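Local structure of Na-K-Cl cotransporter (Methanosarcina acetivorans, 3G40) at residues 37-42 with 186-191; 150-155 with 245-250; 155-160 with 193-198. The protein probably carries chloride together with cations across the membrane as a member of the SLC12A family, and this chain is its cytoplasmic C-terminal domain. All blocks are in the same frame, centred on the assembly; numbering follows the deposited sequence.

Interaction 1: residues 37-42 with 186-191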
ATOM      1  N   PHE A  37       2.540   7.369   3.966  1.00 34.32           N
ATOM      2  CA  PHE A  37       3.009   8.583   3.299  1.00 32.34           C
ATOM      3  C   PHE A  37       2.171   8.959   2.063  1.00 34.47           C
ATOM      4  O   PHE A  37       1.717  10.098   1.926  1.00 30.50           O
ATOM      5  CB  PHE A  37       4.490   8.432   2.911  1.00 28.99           C
ATOM      6  CG  PHE A  37       5.088   9.646   2.260  1.00 28.91           C
ATOM      7  CD1 PHE A  37       5.919  10.497   3.008  1.00 33.72           C
ATOM      8  CD2 PHE A  37       4.913   9.900   0.902  1.00 32.59           C
ATOM      9  CE1 PHE A  37       6.526  11.610   2.414  1.00 30.70           C
ATOM     10  CE2 PHE A  37       5.497  11.012   0.303  1.00 40.42           C
ATOM     11  CZ  PHE A  37       6.323  11.871   1.071  1.00 34.52           C
ATOM     12  N   ASP A  38       1.986   8.020   1.147  1.00 30.29           N
ATOM     13  CA  ASP A  38       1.333   8.366  -0.120  1.00 31.74           C
ATOM     14  C   ASP A  38      -0.112   8.802   0.088  1.00 29.52           C
ATOM     15  O   ASP A  38      -0.630   9.664  -0.621  1.00 32.44           O
ATOM     16  CB  ASP A  38       1.415   7.207  -1.125  1.00 33.27           C
ATOM     17  CG  ASP A  38       2.781   7.094  -1.777  1.00 48.21           C
ATOM     18  OD1 ASP A  38       3.579   8.062  -1.700  1.00 45.67           O
ATOM     19  OD2 ASP A  38       3.063   6.039  -2.380  1.00 54.49           O
ATOM     20  N   PHE A  39      -0.759   8.176   1.054  1.00 30.58           N
ATOM     21  CA  PHE A  39      -2.150   8.469   1.370  1.00 34.87           C
ATOM     22  C   PHE A  39      -2.242   9.853   2.015  1.00 36.13           C
ATOM     23  O   PHE A  39      -3.113  10.646   1.671  1.00 29.16           O
ATOM     24  CB  PHE A  39      -2.711   7.380   2.294  1.00 30.71           C
ATOM     25  CG  PHE A  39      -4.192   7.520   2.597  1.00 34.40           C
ATOM     26  CD1 PHE A  39      -5.125   7.599   1.568  1.00 34.35           C
ATOM     27  CD2 PHE A  39      -4.640   7.552   3.903  1.00 38.91           C
ATOM     28  CE1 PHE A  39      -6.482   7.724   1.845  1.00 32.76           C
ATOM     29  CE2 PHE A  39      -5.989   7.670   4.201  1.00 38.28           C
ATOM     30  CZ  PHE A  39      -6.923   7.753   3.157  1.00 29.82           C
ATOM     31  N   LEU A  40      -1.335  10.156   2.946  1.00 32.15           N
ATOM     32  CA  LEU A  40      -1.308  11.493   3.539  1.00 30.60           C
ATOM     33  C   LEU A  40      -1.060  12.506   2.428  1.00 30.63           C
ATOM     34  O   LEU A  40      -1.666  13.577   2.406  1.00 35.33           O
ATOM     35  CB  LEU A  40      -0.192  11.596   4.611  1.00 30.19           C
ATOM     36  CG  LEU A  40      -0.449  10.761   5.864  1.00 35.12           C
ATOM     37  CD1 LEU A  40       0.798  10.637   6.771  1.00 33.20           C
ATOM     38  CD2 LEU A  40      -1.621  11.326   6.645  1.00 35.99           C
ATOM     39  N   ARG A  41      -0.161  12.174   1.506  1.00 26.85           N
ATOM     40  CA  ARG A  41       0.096  13.061   0.372  1.00 29.22           C
ATOM     41  C   ARG A  41      -1.170  13.252  -0.505  1.00 35.57           C
ATOM     42  O   ARG A  41      -1.482  14.366  -0.946  1.00 31.27           O
ATOM     43  CB  ARG A  41       1.231  12.515  -0.461  1.00 30.42           C
ATOM     44  CG  ARG A  41       1.638  13.384  -1.623  1.00 34.10           C
ATOM     45  CD  ARG A  41       2.307  12.513  -2.651  1.00 48.40           C
ATOM     46  NE  ARG A  41       1.399  11.433  -3.040  1.00 60.19           N
ATOM     47  CZ  ARG A  41       1.778  10.304  -3.632  1.00 58.94           C
ATOM     48  NH1 ARG A  41       3.063  10.101  -3.906  1.00 54.02           N
ATOM     49  NH2 ARG A  41       0.865   9.381  -3.957  1.00 48.97           N
ATOM     50  N   ASP A  42      -1.880  12.162  -0.768  1.00 33.18           N
ATOM     51  CA  ASP A  42      -3.099  12.223  -1.603  1.00 31.42           C
ATOM     52  C   ASP A  42      -4.182  13.075  -0.951  1.00 35.62           C
ATOM     53  O   ASP A  42      -4.984  13.696  -1.637  1.00 39.63           O
ATOM     54  CB  ASP A  42      -3.644  10.811  -1.878  1.00 32.02           C
ATOM     55  CG  ASP A  42      -2.700   9.973  -2.717  1.00 38.75           C
ATOM     56  OD1 ASP A  42      -1.846  10.544  -3.435  1.00 40.63           O
ATOM     57  OD2 ASP A  42      -2.802   8.736  -2.648  1.00 41.81           O
ATOM     58  N   TYR A 186     -13.976  14.300  -2.360  1.00 32.90           N
ATOM     59  CA  TYR A 186     -13.646  15.047  -3.567  1.00 34.41           C
ATOM     60  C   TYR A 186     -12.136  15.094  -3.824  1.00 39.58           C
ATOM     61  O   TYR A 186     -11.673  14.966  -4.961  1.00 30.25           O
ATOM     62  CB  TYR A 186     -14.152  16.484  -3.445  1.00 43.21           C
ATOM     63  CG  TYR A 186     -13.810  17.304  -4.661  1.00 59.65           C
ATOM     64  CD1 TYR A 186     -14.626  17.280  -5.785  1.00 65.75           C
ATOM     65  CD2 TYR A 186     -12.652  18.076  -4.701  1.00 63.23           C
ATOM     66  CE1 TYR A 186     -14.308  18.018  -6.911  1.00 78.02           C
ATOM     67  CE2 TYR A 186     -12.325  18.814  -5.821  1.00 69.04           C
ATOM     68  CZ  TYR A 186     -13.156  18.783  -6.923  1.00 79.97           C
ATOM     69  OH  TYR A 186     -12.835  19.521  -8.042  1.00 90.55           O
ATOM     70  N   LYS A 187     -11.374  15.337  -2.767  1.00 35.41           N
ATOM     71  CA  LYS A 187      -9.911  15.393  -2.886  1.00 35.55           C
ATOM     72  C   LYS A 187      -9.334  14.057  -3.397  1.00 31.22           C
ATOM     73  O   LYS A 187      -8.520  14.028  -4.331  1.00 30.63           O
ATOM     74  CB  LYS A 187      -9.315  15.770  -1.524  1.00 35.84           C
ATOM     75  CG  LYS A 187      -7.772  15.718  -1.433  1.00 38.06           C
ATOM     76  CD  LYS A 187      -7.124  16.594  -2.491  1.00 40.07           C
ATOM     77  CE  LYS A 187      -7.314  18.073  -2.199  1.00 50.32           C
ATOM     78  NZ  LYS A 187      -6.651  18.916  -3.243  1.00 52.30           N
ATOM     79  N   LEU A 188      -9.764  12.944  -2.801  1.00 29.37           N
ATOM     80  CA  LEU A 188      -9.246  11.643  -3.201  1.00 29.28           C
ATOM     81  C   LEU A 188      -9.792  11.241  -4.562  1.00 33.93           C
ATOM     82  O   LEU A 188      -9.077  10.674  -5.389  1.00 30.79           O
ATOM     83  CB  LEU A 188      -9.555  10.572  -2.145  1.00 29.48           C
ATOM     84  CG  LEU A 188      -8.838  10.766  -0.815  1.00 30.23           C
ATOM     85  CD1 LEU A 188      -9.257   9.718   0.196  1.00 30.72           C
ATOM     86  CD2 LEU A 188      -7.290  10.759  -1.012  1.00 33.31           C
ATOM     87  N   LYS A 189     -11.048  11.567  -4.828  1.00 33.29           N
ATOM     88  CA  LYS A 189     -11.542  11.329  -6.191  1.00 32.34           C
ATOM     89  C   LYS A 189     -10.573  11.972  -7.174  1.00 37.12           C
ATOM     90  O   LYS A 189     -10.182  11.379  -8.174  1.00 36.75           O
ATOM     91  CB  LYS A 189     -12.933  11.928  -6.399  1.00 32.38           C
ATOM     92  CG  LYS A 189     -13.421  11.854  -7.858  1.00 35.27           C
ATOM     93  CD  LYS A 189     -14.757  12.562  -8.042  1.00 47.16           C
ATOM     94  CE  LYS A 189     -15.027  12.887  -9.504  1.00 49.99           C
ATOM     95  NZ  LYS A 189     -14.923  11.706 -10.408  1.00 46.30           N
ATOM     96  N   SER A 190     -10.188  13.209  -6.880  1.00 34.16           N
ATOM     97  CA  SER A 190      -9.386  13.963  -7.822  1.00 34.39           C
ATOM     98  C   SER A 190      -7.933  13.446  -7.881  1.00 31.95           C
ATOM     99  O   SER A 190      -7.383  13.245  -8.963  1.00 33.77           O
ATOM    100  CB  SER A 190      -9.452  15.462  -7.466  1.00 47.66           C
ATOM    101  OG  SER A 190      -8.327  16.159  -7.948  1.00 55.36           O
ATOM    102  N   ASN A 191      -7.317  13.206  -6.727  1.00 34.04           N
ATOM    103  CA  ASN A 191      -5.921  12.757  -6.714  1.00 33.22           C
ATOM    104  C   ASN A 191      -5.709  11.299  -7.178  1.00 39.58           C
ATOM    105  O   ASN A 191      -4.698  10.993  -7.795  1.00 38.37           O
ATOM    106  CB  ASN A 191      -5.274  13.025  -5.353  1.00 35.46           C
ATOM    107  CG  ASN A 191      -4.926  14.490  -5.169  1.00 37.16           C
ATOM    108  OD1 ASN A 191      -4.808  15.223  -6.147  1.00 36.96           O
ATOM    109  ND2 ASN A 191      -4.789  14.928  -3.924  1.00 32.28           N
TER

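Interaction 2: residues 150-155 with 245-250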
ATOM      1  N   ALA A 150      -6.136  -5.812   2.182  1.00 33.99           N
ATOM      2  CA  ALA A 150      -6.443  -5.055   0.969  1.00 37.00           C
ATOM      3  C   ALA A 150      -5.732  -3.704   0.901  1.00 36.26           C
ATOM      4  O   ALA A 150      -5.567  -3.157  -0.185  1.00 34.15           O
ATOM      5  CB  ALA A 150      -7.950  -4.852   0.828  1.00 34.69           C
ATOM      6  N   GLY A 151      -5.330  -3.153   2.044  1.00 38.38           N
ATOM      7  CA  GLY A 151      -4.804  -1.796   2.047  1.00 39.03           C
ATOM      8  C   GLY A 151      -5.781  -0.901   1.296  1.00 43.56           C
ATOM      9  O   GLY A 151      -6.992  -0.999   1.505  1.00 36.37           O
ATOM     10  N   LEU A 152      -5.275  -0.043   0.410  1.00 32.21           N
ATOM     11  CA  LEU A 152      -6.155   0.832  -0.363  1.00 35.87           C
ATOM     12  C   LEU A 152      -6.451   0.218  -1.720  1.00 31.63           C
ATOM     13  O   LEU A 152      -7.041   0.862  -2.590  1.00 32.81           O
ATOM     14  CB  LEU A 152      -5.542   2.230  -0.520  1.00 35.35           C
ATOM     15  CG  LEU A 152      -5.395   2.986   0.803  1.00 36.08           C
ATOM     16  CD1 LEU A 152      -4.509   4.212   0.663  1.00 36.28           C
ATOM     17  CD2 LEU A 152      -6.772   3.369   1.340  1.00 33.05           C
ATOM     18  N   GLY A 153      -6.037  -1.033  -1.901  1.00 34.18           N
ATOM     19  CA  GLY A 153      -6.432  -1.795  -3.082  1.00 35.62           C
ATOM     20  C   GLY A 153      -6.012  -1.092  -4.355  1.00 38.98           C
ATOM     21  O   GLY A 153      -4.878  -0.607  -4.467  1.00 33.94           O
ATOM     22  N   ARG A 154      -6.930  -0.994  -5.308  1.00 32.15           N
ATOM     23  CA  ARG A 154      -6.612  -0.358  -6.581  1.00 29.74           C
ATOM     24  C   ARG A 154      -6.803   1.163  -6.555  1.00 28.89           C
ATOM     25  O   ARG A 154      -6.558   1.820  -7.555  1.00 31.08           O
ATOM     26  CB  ARG A 154      -7.432  -0.984  -7.724  1.00 31.15           C
ATOM     27  CG  ARG A 154      -7.070  -2.442  -8.032  1.00 32.09           C
ATOM     28  CD  ARG A 154      -8.029  -3.050  -9.088  1.00 41.15           C
ATOM     29  NE  ARG A 154      -7.933  -2.379 -10.383  1.00 41.17           N
ATOM     30  CZ  ARG A 154      -8.881  -2.423 -11.320  1.00 44.83           C
ATOM     31  NH1 ARG A 154     -10.006  -3.099 -11.113  1.00 36.20           N
ATOM     32  NH2 ARG A 154      -8.709  -1.792 -12.466  1.00 42.18           N
ATOM     33  N   GLN A 155      -7.254   1.709  -5.426  1.00 28.20           N
ATOM     34  CA  GLN A 155      -7.549   3.148  -5.322  1.00 33.44           C
ATOM     35  C   GLN A 155      -8.374   3.640  -6.514  1.00 36.56           C
ATOM     36  O   GLN A 155      -8.097   4.699  -7.078  1.00 33.77           O
ATOM     37  CB  GLN A 155      -6.245   3.965  -5.200  1.00 35.02           C
ATOM     38  CG  GLN A 155      -5.369   3.459  -4.090  1.00 32.71           C
ATOM     39  CD  GLN A 155      -4.127   4.334  -3.785  1.00 40.22           C
ATOM     40  OE1 GLN A 155      -3.872   5.348  -4.431  1.00 43.50           O
ATOM     41  NE2 GLN A 155      -3.359   3.915  -2.802  1.00 42.43           N
ATOM     42  N   ALA A 245     -15.891  -0.889  -2.480  1.00 35.96           N
ATOM     43  CA  ALA A 245     -15.052   0.280  -2.800  1.00 34.43           C
ATOM     44  C   ALA A 245     -13.604   0.059  -2.335  1.00 33.58           C
ATOM     45  O   ALA A 245     -13.366  -0.732  -1.440  1.00 37.37           O
ATOM     46  CB  ALA A 245     -15.600   1.548  -2.155  1.00 30.84           C
ATOM     47  N   SER A 246     -12.651   0.769  -2.942  1.00 38.55           N
ATOM     48  CA  SER A 246     -11.261   0.787  -2.451  1.00 32.84           C
ATOM     49  C   SER A 246     -11.219   1.430  -1.081  1.00 33.44           C
ATOM     50  O   SER A 246     -10.445   1.035  -0.189  1.00 36.88           O
ATOM     51  CB  SER A 246     -10.373   1.598  -3.402  1.00 25.89           C
ATOM     52  OG  SER A 246     -10.489   1.132  -4.751  1.00 30.43           O
ATOM     53  N   LEU A 247     -12.051   2.442  -0.915  1.00 30.27           N
ATOM     54  CA  LEU A 247     -12.099   3.187   0.331  1.00 30.11           C
ATOM     55  C   LEU A 247     -13.517   3.641   0.599  1.00 33.05           C
ATOM     56  O   LEU A 247     -14.155   4.263  -0.263  1.00 33.08           O
ATOM     57  CB  LEU A 247     -11.204   4.424   0.253  1.00 31.44           C
ATOM     58  CG  LEU A 247     -11.231   5.343   1.494  1.00 37.33           C
ATOM     59  CD1 LEU A 247     -10.533   4.705   2.702  1.00 34.40           C
ATOM     60  CD2 LEU A 247     -10.600   6.707   1.191  1.00 35.53           C
ATOM     61  N   HIS A 248     -13.993   3.334   1.799  1.00 30.78           N
ATOM     62  CA  HIS A 248     -15.272   3.839   2.287  1.00 33.80           C
ATOM     63  C   HIS A 248     -15.011   5.024   3.218  1.00 36.41           C
ATOM     64  O   HIS A 248     -14.242   4.905   4.175  1.00 36.75           O
ATOM     65  CB  HIS A 248     -15.981   2.751   3.079  1.00 30.86           C
ATOM     66  CG  HIS A 248     -16.320   1.543   2.266  1.00 39.01           C
ATOM     67  ND1 HIS A 248     -17.528   1.404   1.617  1.00 36.10           N
ATOM     68  CD2 HIS A 248     -15.615   0.420   1.995  1.00 40.40           C
ATOM     69  CE1 HIS A 248     -17.551   0.246   0.982  1.00 35.39           C
ATOM     70  NE2 HIS A 248     -16.404  -0.374   1.198  1.00 35.75           N
ATOM     71  N   ILE A 249     -15.641   6.159   2.923  1.00 30.85           N
ATOM     72  CA  ILE A 249     -15.585   7.338   3.790  1.00 31.00           C
ATOM     73  C   ILE A 249     -16.890   7.463   4.561  1.00 38.25           C
ATOM     74  O   ILE A 249     -17.977   7.473   3.962  1.00 41.04           O
ATOM     75  CB  ILE A 249     -15.346   8.623   2.958  1.00 33.58           C
ATOM     76  CG1 ILE A 249     -14.049   8.481   2.139  1.00 34.72           C
ATOM     77  CG2 ILE A 249     -15.324   9.870   3.863  1.00 31.83           C
ATOM     78  CD1 ILE A 249     -13.873   9.537   1.085  1.00 33.83           C
ATOM     79  N   PHE A 250     -16.787   7.509   5.887  1.00 33.08           N
ATOM     80  CA  PHE A 250     -17.939   7.699   6.764  1.00 37.44           C
ATOM     81  C   PHE A 250     -17.759   8.986   7.556  1.00 44.50           C
ATOM     82  O   PHE A 250     -16.650   9.510   7.657  1.00 39.22           O
ATOM     83  CB  PHE A 250     -18.051   6.541   7.762  1.00 39.36           C
ATOM     84  CG  PHE A 250     -18.323   5.205   7.123  1.00 42.86           C
ATOM     85  CD1 PHE A 250     -17.279   4.375   6.741  1.00 41.61           C
ATOM     86  CD2 PHE A 250     -19.625   4.772   6.924  1.00 41.95           C
ATOM     87  CE1 PHE A 250     -17.531   3.138   6.153  1.00 43.18           C
ATOM     88  CE2 PHE A 250     -19.885   3.530   6.332  1.00 39.20           C
ATOM     89  CZ  PHE A 250     -18.835   2.723   5.945  1.00 38.19           C
TER
HETATM   90  O   HOH W   1      -9.154  -1.349  -0.044  1.00 36.16           O
HETATM   91  O   HOH W   2      -9.534  -1.573  -4.691  1.00 34.31           O

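Interaction 3: residues 155-160 with 193-198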
ATOM      1  N   GLN A 155      -7.254   1.709  -5.426  1.00 28.20           N
ATOM      2  CA  GLN A 155      -7.549   3.148  -5.322  1.00 33.44           C
ATOM      3  C   GLN A 155      -8.374   3.640  -6.514  1.00 36.56           C
ATOM      4  O   GLN A 155      -8.097   4.699  -7.078  1.00 33.77           O
ATOM      5  CB  GLN A 155      -6.245   3.965  -5.200  1.00 35.02           C
ATOM      6  CG  GLN A 155      -5.369   3.459  -4.090  1.00 32.71           C
ATOM      7  CD  GLN A 155      -4.127   4.334  -3.785  1.00 40.22           C
ATOM      8  OE1 GLN A 155      -3.872   5.348  -4.431  1.00 43.50           O
ATOM      9  NE2 GLN A 155      -3.359   3.915  -2.802  1.00 42.43           N
ATOM     10  N   ASN A 156      -9.389   2.876  -6.896  1.00 34.86           N
ATOM     11  CA  ASN A 156     -10.175   3.241  -8.070  1.00 38.24           C
ATOM     12  C   ASN A 156     -11.660   3.450  -7.775  1.00 35.70           C
ATOM     13  O   ASN A 156     -12.416   3.913  -8.637  1.00 33.99           O
ATOM     14  CB  ASN A 156      -9.980   2.222  -9.200  1.00 38.68           C
ATOM     15  CG  ASN A 156     -10.594   0.873  -8.889  1.00 41.19           C
ATOM     16  OD1 ASN A 156     -10.759   0.508  -7.731  1.00 39.68           O
ATOM     17  ND2 ASN A 156     -10.931   0.118  -9.934  1.00 40.34           N
ATOM     18  N   LEU A 157     -12.083   3.112  -6.564  1.00 32.40           N
ATOM     19  CA  LEU A 157     -13.489   3.277  -6.195  1.00 31.46           C
ATOM     20  C   LEU A 157     -13.587   3.837  -4.791  1.00 30.13           C
ATOM     21  O   LEU A 157     -12.988   3.307  -3.865  1.00 30.75           O
ATOM     22  CB  LEU A 157     -14.259   1.933  -6.287  1.00 32.98           C
ATOM     23  CG  LEU A 157     -14.292   1.255  -7.666  1.00 36.92           C
ATOM     24  CD1 LEU A 157     -14.712  -0.211  -7.564  1.00 43.87           C
ATOM     25  CD2 LEU A 157     -15.202   2.031  -8.615  1.00 43.76           C
ATOM     26  N   ILE A 158     -14.348   4.914  -4.640  1.00 30.90           N
ATOM     27  CA  ILE A 158     -14.564   5.551  -3.348  1.00 29.27           C
ATOM     28  C   ILE A 158     -16.066   5.615  -3.093  1.00 34.94           C
ATOM     29  O   ILE A 158     -16.814   6.040  -3.972  1.00 33.92           O
ATOM     30  CB  ILE A 158     -14.000   7.002  -3.331  1.00 30.89           C
ATOM     31  CG1 ILE A 158     -12.497   7.002  -3.656  1.00 31.40           C
ATOM     32  CG2 ILE A 158     -14.229   7.657  -1.977  1.00 27.39           C
ATOM     33  CD1 ILE A 158     -11.933   8.380  -4.000  1.00 31.11           C
ATOM     34  N   ASN A 159     -16.502   5.193  -1.908  1.00 31.11           N
ATOM     35  CA  ASN A 159     -17.883   5.407  -1.472  1.00 34.88           C
ATOM     36  C   ASN A 159     -17.900   6.452  -0.364  1.00 36.03           C
ATOM     37  O   ASN A 159     -17.158   6.332   0.609  1.00 39.18           O
ATOM     38  CB  ASN A 159     -18.510   4.128  -0.907  1.00 35.77           C
ATOM     39  CG  ASN A 159     -18.835   3.098  -1.975  1.00 36.14           C
ATOM     40  OD1 ASN A 159     -18.884   3.403  -3.167  1.00 35.59           O
ATOM     41  ND2 ASN A 159     -19.062   1.868  -1.542  1.00 37.40           N
ATOM     42  N   LEU A 160     -18.741   7.471  -0.504  1.00 31.79           N
ATOM     43  CA  LEU A 160     -18.980   8.407   0.598  1.00 34.52           C
ATOM     44  C   LEU A 160     -20.338   8.039   1.195  1.00 38.39           C
ATOM     45  O   LEU A 160     -21.365   8.138   0.517  1.00 38.03           O
ATOM     46  CB  LEU A 160     -19.034   9.840   0.069  1.00 32.50           C
ATOM     47  CG  LEU A 160     -18.659  11.087   0.859  1.00 55.31           C
ATOM     48  CD1 LEU A 160     -19.721  12.112   0.543  1.00 33.66           C
ATOM     49  CD2 LEU A 160     -18.427  10.908   2.402  1.00 34.38           C
ATOM     50  N   LYS A 193      -7.915   9.866  -9.246  1.00 34.80           N
ATOM     51  CA  LYS A 193      -8.684   9.729 -10.485  1.00 36.10           C
ATOM     52  C   LYS A 193      -9.561   8.489 -10.390  1.00 37.32           C
ATOM     53  O   LYS A 193      -9.624   7.679 -11.311  1.00 40.31           O
ATOM     54  CB  LYS A 193      -7.768   9.657 -11.705  1.00 42.77           C
ATOM     55  CG  LYS A 193      -6.996  10.946 -11.941  1.00 54.66           C
ATOM     56  CD  LYS A 193      -6.239  10.930 -13.255  1.00 67.09           C
ATOM     57  CE  LYS A 193      -5.588  12.282 -13.521  1.00 75.53           C
ATOM     58  NZ  LYS A 193      -4.844  12.314 -14.812  1.00 83.28           N
ATOM     59  N   ALA A 194     -10.230   8.367  -9.251  1.00 34.55           N
ATOM     60  CA  ALA A 194     -11.109   7.251  -8.933  1.00 36.23           C
ATOM     61  C   ALA A 194     -12.567   7.601  -9.233  1.00 40.58           C
ATOM     62  O   ALA A 194     -12.909   8.772  -9.411  1.00 38.87           O
ATOM     63  CB  ALA A 194     -10.950   6.887  -7.438  1.00 32.19           C
ATOM     64  N   SER A 195     -13.425   6.585  -9.278  1.00 35.65           N
ATOM     65  CA  SER A 195     -14.871   6.814  -9.361  1.00 34.12           C
ATOM     66  C   SER A 195     -15.464   6.998  -7.971  1.00 33.54           C
ATOM     67  O   SER A 195     -15.089   6.299  -7.033  1.00 45.09           O
ATOM     68  CB  SER A 195     -15.563   5.640 -10.062  1.00 36.92           C
ATOM     69  OG  SER A 195     -15.059   5.520 -11.370  1.00 44.28           O
ATOM     70  N   LEU A 196     -16.388   7.946  -7.840  1.00 31.86           N
ATOM     71  CA  LEU A 196     -16.985   8.273  -6.554  1.00 31.05           C
ATOM     72  C   LEU A 196     -18.470   7.944  -6.538  1.00 32.63           C
ATOM     73  O   LEU A 196     -19.184   8.292  -7.482  1.00 37.56           O
ATOM     74  CB  LEU A 196     -16.804   9.762  -6.256  1.00 31.39           C
ATOM     75  CG  LEU A 196     -17.419  10.318  -4.977  1.00 36.22           C
ATOM     76  CD1 LEU A 196     -16.927   9.570  -3.732  1.00 34.35           C
ATOM     77  CD2 LEU A 196     -17.101  11.821  -4.841  1.00 37.71           C
ATOM     78  N   SER A 197     -18.933   7.284  -5.475  1.00 33.91           N
ATOM     79  CA  SER A 197     -20.376   7.057  -5.280  1.00 39.50           C
ATOM     80  C   SER A 197     -20.820   7.636  -3.954  1.00 41.13           C
ATOM     81  O   SER A 197     -20.075   7.599  -2.973  1.00 37.02           O
ATOM     82  CB  SER A 197     -20.751   5.564  -5.294  1.00 35.86           C
ATOM     83  OG  SER A 197     -20.388   4.926  -6.496  1.00 37.16           O
ATOM     84  N   PHE A 198     -22.039   8.171  -3.929  1.00 36.07           N
ATOM     85  CA  PHE A 198     -22.675   8.586  -2.685  1.00 28.35           C
ATOM     86  C   PHE A 198     -23.627   7.473  -2.269  1.00 40.54           C
ATOM     87  O   PHE A 198     -24.485   7.058  -3.056  1.00 38.48           O
ATOM     88  CB  PHE A 198     -23.502   9.862  -2.876  1.00 31.92           C
ATOM     89  CG  PHE A 198     -22.701  11.102  -3.137  1.00 34.61           C
ATOM     90  CD1 PHE A 198     -23.340  12.263  -3.555  1.00 38.00           C
ATOM     91  CD2 PHE A 198     -21.323  11.125  -2.959  1.00 38.02           C
ATOM     92  CE1 PHE A 198     -22.628  13.418  -3.792  1.00 39.86           C
ATOM     93  CE2 PHE A 198     -20.602  12.288  -3.200  1.00 35.69           C
ATOM     94  CZ  PHE A 198     -21.247  13.429  -3.604  1.00 40.56           C
TER
HETATM   95  O   HOH W   3     -17.520   4.256  -6.445  1.00 46.66           O

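Interaction 1: residues 37-42 with 186-191
Phe39 and Leu188 meet where the last turns of helix 30-44 pass helix 179-192; the local axes come within 10.6 Å of each other and run at 110°. The Phe39 ring leaves its helix with CG anti to the backbone N (chi1 -175°), and its CE1 lies 3.8 Å from CD1 of Leu188, the two side chains crossing at about a right angle. The same ring packs on Phe114 and Phe144 of the sheet. Arg41 scarcely touches helix 179-192, but it links Asp38 and Asp42 in a salt-bridge network. Its NH1 pairs with Glu78 and, by charge alone, with Asp38 OD1, which lies well out of the guanidinium plane; NH2 donates to OD1 of Asp42 at 3.0 Å, nearly in that plane. Asp42 then joins the helices in three ways. Its CB rests 3.7 Å from CD2 of Leu188. Its carboxylate OD2 is bonded to the indole NE1 of Trp192, just beyond the second segment. Its backbone O accepts a short bond, 2.6 Å, from ND2 of Asn191; this carbonyl lies in the amide plane of Asn191, while the donor is tilted from the carbonyl plane. Asp42 O and, just past the helix, Tyr45 O thus take the Asn191 amide, the latter also the Lys187 ammonium, donors that would probably be favourable at the negative, C-terminal end of the helix, while Phe39 and Leu188 supply the apolar, buried part.

Interaction 2: residues 150-155 with 245-250
Ser246 carries OG anti to its own carbonyl carbon (chi1 -53°), and this turns the hydroxyl toward the loop 150-155, whose Gln155 N lies 3.4 Å from Ser246 OG at an angle too poor for a bond. The loop is two type II' beta turns in succession, Ala150 to Gly153 and Leu152 to Gln155, with Gly151 and Gly153 both at positive phi (50° and 58°). It leads from strand 140-145 to strand 157-161 and lies against the start of strand 247-251. Gln155 N is taken up by Leu152 O within the second turn, and that same oxygen touches CB of Ser246 at 3.5 Å. OG instead accepts from the backbone N-H groups of Asn156, the last loop residue, and of Leu157, which begins the neighbouring strand. Apolar contact is slight: CD2 of Leu152 stands 4.2 Å from CD1 of Leu247. Arg154 extends away from the strand to a salt bridge with Glu78 of the second subunit, so the loop also reaches that subunit. Two waters bridge the polar groups across the contact. One is shared by Arg154 N and Ser246 OG; the other donates to Gly151 O and to Ser246 O, at 2.7 Å from each.

Interaction 3: residues 155-160 with 193-198
Ile158 and Leu196 are paired on neighbouring parallel strands. The isoleucine CB lies 3.9 Å from CD1 of Leu196. From there CG2 approaches the same methyl more closely, at 3.7 Å, whereas the other branch turns toward the start of the neighbouring strand: CG1 passes Ala194 CB, and the terminal CD1 comes within 3.9 Å of that methyl. CD1 also packs under helix 179-192, against Leu188. On the same face Leu160 and Phe198 lie side by side, CD1 of Leu160 being 3.8 Å from CE2 of Phe198, whose ring continues onto helix 205-222. On the opposite face Leu157, Asn159, Ser195 and Ser197 alternate with them, and a water lies 2.9 Å from Ser197 OG and probably also donates to Ile158 O. Four backbone bonds hold the register: Ser195 N to Asn156 O, Ile158 N to Ser195 O, Ser197 N to Ile158 O and Leu160 N to Ser197 O. The first donor sits above the carbonyl plane of Asn156, the others nearly along the C=O axis. The parallel, adjacent strands 157-161 and 195-201, joined by helix 179-192 packed on the face of Ile158 and Leu160, form a beta-alpha-beta crossover of the alpha/beta fold with its twisted ten-stranded sheet.

Helix 179-192 ties interactions 1 and 3 together: Leu188 meets Phe39 and Asp42, yet also rests on Ile158. Interactions 2 and 3 share Gln155 and adjoin in the sheet. Phe39 and Leu152 bring interactions 1 and 2 into contact. Interaction 3 relies on regular main-chain bonds within the sheet; its apolar face (Ile158, Leu160, Leu196, Phe198) is buried under helices, its serine edge more open. In interaction 2 buried Ser246 and Leu247 meet a partly exposed loop, largely through bridging waters. Interaction 1 joins a buried apolar pair to side-chain donors at a helix end. Segments 37-42 and 150-155 both touch the second subunit, whereas no other chain touches the segments of interaction 3.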